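Local structure of acyl-CoA dehydrogenase (Thermus thermophilus, 2Z1Q) at residues L301-L306 against Q562-V567. The protein probably catalyses the 2,3-dehydrogenation of saturated acyl-CoA thioesters, using bound FAD as the electron-accepting cofactor. Sequence-based numbering, arbitrary orientation.
Sequences LIQQKL and QAAEAV. With FAD (flavin-adenine dinucleotide), chain C.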
loop_
_atom_site.group_PDB
_atom_site.type_symbol
_atom_site.label_atom_id
_atom_site.label_comp_id
_atom_site.label_asym_id
_atom_site.label_seq_id
_atom_site.Cartn_x
_atom_site.Cartn_y
_atom_site.Cartn_z
ATOM N N LEU B 301 10.152 -15.684 5.796
ATOM C CA LEU B 301 9.410 -14.564 5.198
ATOM C C LEU B 301 9.167 -13.389 6.146
ATOM O O LEU B 301 9.157 -12.234 5.712
ATOM C CB LEU B 301 8.088 -15.057 4.609
ATOM C CG LEU B 301 8.236 -16.063 3.462
ATOM C CD1 LEU B 301 6.876 -16.537 2.995
ATOM C CD2 LEU B 301 8.993 -15.424 2.313
ATOM N N ILE B 302 8.963 -13.668 7.429
ATOM C CA ILE B 302 8.765 -12.574 8.368
ATOM C C ILE B 302 10.108 -11.877 8.562
ATOM O O ILE B 302 10.168 -10.645 8.585
ATOM C CB ILE B 302 8.287 -13.064 9.730
ATOM C CG1 ILE B 302 6.923 -13.716 9.578
ATOM C CG2 ILE B 302 8.222 -11.923 10.708
ATOM C CD1 ILE B 302 7.020 -15.096 9.062
ATOM N N GLN B 303 11.182 -12.664 8.691
ATOM C CA GLN B 303 12.515 -12.100 8.883
ATOM C C GLN B 303 12.876 -11.210 7.695
ATOM O O GLN B 303 13.477 -10.150 7.860
ATOM C CB GLN B 303 13.563 -13.206 9.044
ATOM C CG GLN B 303 13.330 -14.157 10.219
ATOM C CD GLN B 303 14.615 -14.447 10.978
ATOM O OE1 GLN B 303 15.669 -14.648 10.373
ATOM N NE2 GLN B 303 14.534 -14.474 12.307
ATOM N N GLN B 304 12.501 -11.633 6.495
ATOM C CA GLN B 304 12.784 -10.834 5.314
ATOM C C GLN B 304 12.109 -9.449 5.446
ATOM O O GLN B 304 12.714 -8.427 5.146
ATOM C CB GLN B 304 12.298 -11.575 4.065
ATOM C CG GLN B 304 12.330 -10.756 2.790
ATOM C CD GLN B 304 11.870 -11.565 1.586
ATOM O OE1 GLN B 304 12.614 -12.384 1.055
ATOM N NE2 GLN B 304 10.636 -11.338 1.156
ATOM N N LYS B 305 10.863 -9.420 5.908
ATOM C CA LYS B 305 10.156 -8.143 6.065
ATOM C C LYS B 305 10.847 -7.266 7.112
ATOM O O LYS B 305 11.174 -6.106 6.850
ATOM C CB LYS B 305 8.709 -8.400 6.487
ATOM C CG LYS B 305 7.903 -9.254 5.531
ATOM C CD LYS B 305 6.483 -9.347 6.040
ATOM C CE LYS B 305 5.704 -10.480 5.385
ATOM N NZ LYS B 305 5.592 -10.280 3.932
ATOM N N LEU B 306 11.067 -7.835 8.293
ATOM C CA LEU B 306 11.721 -7.153 9.412
ATOM C C LEU B 306 13.090 -6.609 9.016
ATOM O O LEU B 306 13.463 -5.506 9.412
ATOM C CB LEU B 306 11.876 -8.112 10.605
ATOM C CG LEU B 306 10.591 -8.551 11.312
ATOM C CD1 LEU B 306 10.907 -9.640 12.327
ATOM C CD2 LEU B 306 9.930 -7.347 11.985
ATOM N N GLN B 562 20.074 -11.294 9.206
ATOM C CA GLN B 562 20.972 -10.721 10.205
ATOM C C GLN B 562 20.335 -9.470 10.838
ATOM O O GLN B 562 20.406 -9.273 12.053
ATOM C CB GLN B 562 22.321 -10.380 9.553
ATOM C CG GLN B 562 23.344 -9.770 10.500
ATOM C CD GLN B 562 24.713 -9.536 9.846
ATOM O OE1 GLN B 562 25.591 -8.917 10.444
ATOM N NE2 GLN B 562 24.892 -10.031 8.624
ATOM N N ALA B 563 19.714 -8.642 9.999
ATOM C CA ALA B 563 19.040 -7.420 10.448
ATOM C C ALA B 563 17.815 -7.793 11.294
ATOM O O ALA B 563 17.569 -7.205 12.348
ATOM C CB ALA B 563 18.615 -6.589 9.232
ATOM N N ALA B 564 17.063 -8.778 10.809
ATOM C CA ALA B 564 15.876 -9.282 11.500
ATOM C C ALA B 564 16.247 -9.658 12.927
ATOM O O ALA B 564 15.672 -9.137 13.882
ATOM C CB ALA B 564 15.319 -10.511 10.763
ATOM N N GLU B 565 17.214 -10.561 13.064
ATOM C CA GLU B 565 17.668 -10.995 14.381
ATOM C C GLU B 565 17.919 -9.783 15.276
ATOM O O GLU B 565 17.498 -9.760 16.438
ATOM C CB GLU B 565 18.944 -11.836 14.260
ATOM C CG GLU B 565 18.748 -13.209 13.592
ATOM C CD GLU B 565 17.729 -14.079 14.323
ATOM O OE1 GLU B 565 17.418 -13.774 15.498
ATOM O OE2 GLU B 565 17.247 -15.071 13.731
ATOM N N ALA B 566 18.584 -8.769 14.729
ATOM C CA ALA B 566 18.873 -7.555 15.485
ATOM C C ALA B 566 17.582 -6.812 15.843
ATOM O O ALA B 566 17.471 -6.222 16.920
ATOM C CB ALA B 566 19.787 -6.642 14.680
ATOM N N VAL B 567 16.615 -6.840 14.925
ATOM C CA VAL B 567 15.334 -6.176 15.140
ATOM C C VAL B 567 14.609 -6.866 16.287
ATOM O O VAL B 567 14.165 -6.213 17.232
ATOM C CB VAL B 567 14.457 -6.210 13.848
ATOM C CG1 VAL B 567 13.024 -5.769 14.159
ATOM C CG2 VAL B 567 15.052 -5.279 12.800
HETATM P PA FAD C . -1.039 -14.196 12.468
HETATM O O1A FAD C . -1.901 -13.075 12.183
HETATM O O2A FAD C . -1.387 -15.314 13.561
HETATM O O5B FAD C . -0.020 -14.602 11.334
HETATM C C5B FAD C . 1.080 -13.705 11.302
HETATM C C4B FAD C . 1.968 -14.382 10.317
HETATM O O4B FAD C . 1.573 -15.368 9.424
HETATM C C3B FAD C . 3.204 -13.618 9.669
HETATM O O3B FAD C . 4.310 -13.600 10.583
HETATM C C2B FAD C . 3.319 -14.611 8.449
HETATM O O2B FAD C . 4.620 -14.689 7.837
HETATM C C1B FAD C . 2.901 -15.726 9.331
HETATM N N9A FAD C . 3.193 -17.112 9.028
HETATM C C8A FAD C . 2.423 -18.125 9.539
HETATM N N7A FAD C . 2.879 -19.266 9.186
HETATM C C5A FAD C . 3.959 -19.089 8.399
HETATM C C6A FAD C . 4.852 -19.954 7.711
HETATM N N6A FAD C . 4.669 -21.317 7.787
HETATM N N1A FAD C . 5.865 -19.398 6.982
HETATM C C2A FAD C . 6.052 -18.080 6.927
HETATM N N3A FAD C . 5.242 -17.249 7.562
HETATM C C4A FAD C . 4.180 -17.686 8.298
HETATM N N1 FAD C . -11.905 -17.172 9.627
HETATM C C2 FAD C . -12.814 -18.140 9.478
HETATM O O2 FAD C . -12.548 -19.256 9.912
HETATM N N3 FAD C . -14.026 -17.937 8.883
HETATM C C4 FAD C . -14.401 -16.702 8.392
HETATM O O4 FAD C . -15.483 -16.522 7.871
HETATM C C4X FAD C . -13.451 -15.588 8.547
HETATM N N5 FAD C . -13.713 -14.339 8.144
HETATM C C5X FAD C . -12.839 -13.319 8.351
HETATM C C6 FAD C . -13.165 -11.963 7.965
HETATM C C7 FAD C . -12.258 -10.926 8.228
HETATM C C7M FAD C . -12.639 -9.512 7.847
HETATM C C8 FAD C . -10.993 -11.196 8.842
HETATM C C8M FAD C . -10.001 -10.092 9.140
HETATM C C9 FAD C . -10.658 -12.493 9.206
HETATM C C9A FAD C . -11.563 -13.582 8.960
HETATM N N10 FAD C . -11.237 -14.894 9.385
HETATM C C10 FAD C . -12.129 -15.914 9.208
HETATM C "C1'" FAD C . -9.944 -15.062 10.018
HETATM C "C2'" FAD C . -8.816 -15.630 9.151
HETATM O "O2'" FAD C . -9.066 -16.989 8.777
HETATM C "C3'" FAD C . -7.662 -15.508 10.067
HETATM O "O3'" FAD C . -7.490 -14.094 10.362
HETATM C "C4'" FAD C . -6.358 -15.990 9.510
HETATM O "O4'" FAD C . -6.389 -17.386 9.186
HETATM C "C5'" FAD C . -5.456 -15.638 10.646
HETATM O "O5'" FAD C . -4.147 -15.870 10.448
HETATM P P FAD C . -3.563 -15.120 11.747
HETATM O O1P FAD C . -4.108 -13.747 11.791
HETATM O O2P FAD C . -4.009 -15.921 13.099
HETATM O O3P FAD C . -1.953 -15.125 11.466
HETATM O O HOH W 1 18.124 -15.295 11.361
#
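OE2 of Glu-565 is gripped twice: by the amide of Gln-303 and by a water. The direct bond, from Gln-303 NE2 to Glu-565 OE2, is 3.1 Å long and nearly straight (171° at the hydrogen); it leaves in the amide plane but lands from above the carboxylate, the two groups being turned 67° against each other. The water donates both to Glu-565 OE2 and to Gln-303 OE1 (2.7 Å), so amide, carboxylate and water close a ring. NE2 also bonds to Gly-297 O, and with both amide ends engaged the flip of the group is fixed. Bends at chi2 in both side chains swing the polar ends together, Glu-565 reaching back although its CB points away from helix 300-331. An alanine at Gln-303 would remove the amide, with its bonds to Glu-565, the water and Gly-297 O, and would probably leave Glu-565 less well held. Beneath the polar ring the backbones come close at Ala-564, whose methyl CB sits 3.5 Å from Gln-303 O and 3.6 Å from Gln-303 CB. Leu-306 CB lies 4.2 Å from Ala-564 CB. One turn on, Leu-306 CD2 meets Val-567 CG1 obliquely at 4.1 Å. The axes of 301-306 and 562-567 come within 7.8 Å at 82°, consistent with the small alanine at the crossing. The contact joins helix 300-331, which borders the adenosine end of the FAD pocket through Ile-302, to helix 556-570; helix 252-288 packs against Leu-306 and Val-567, and helix 348-372 also touches Leu-306.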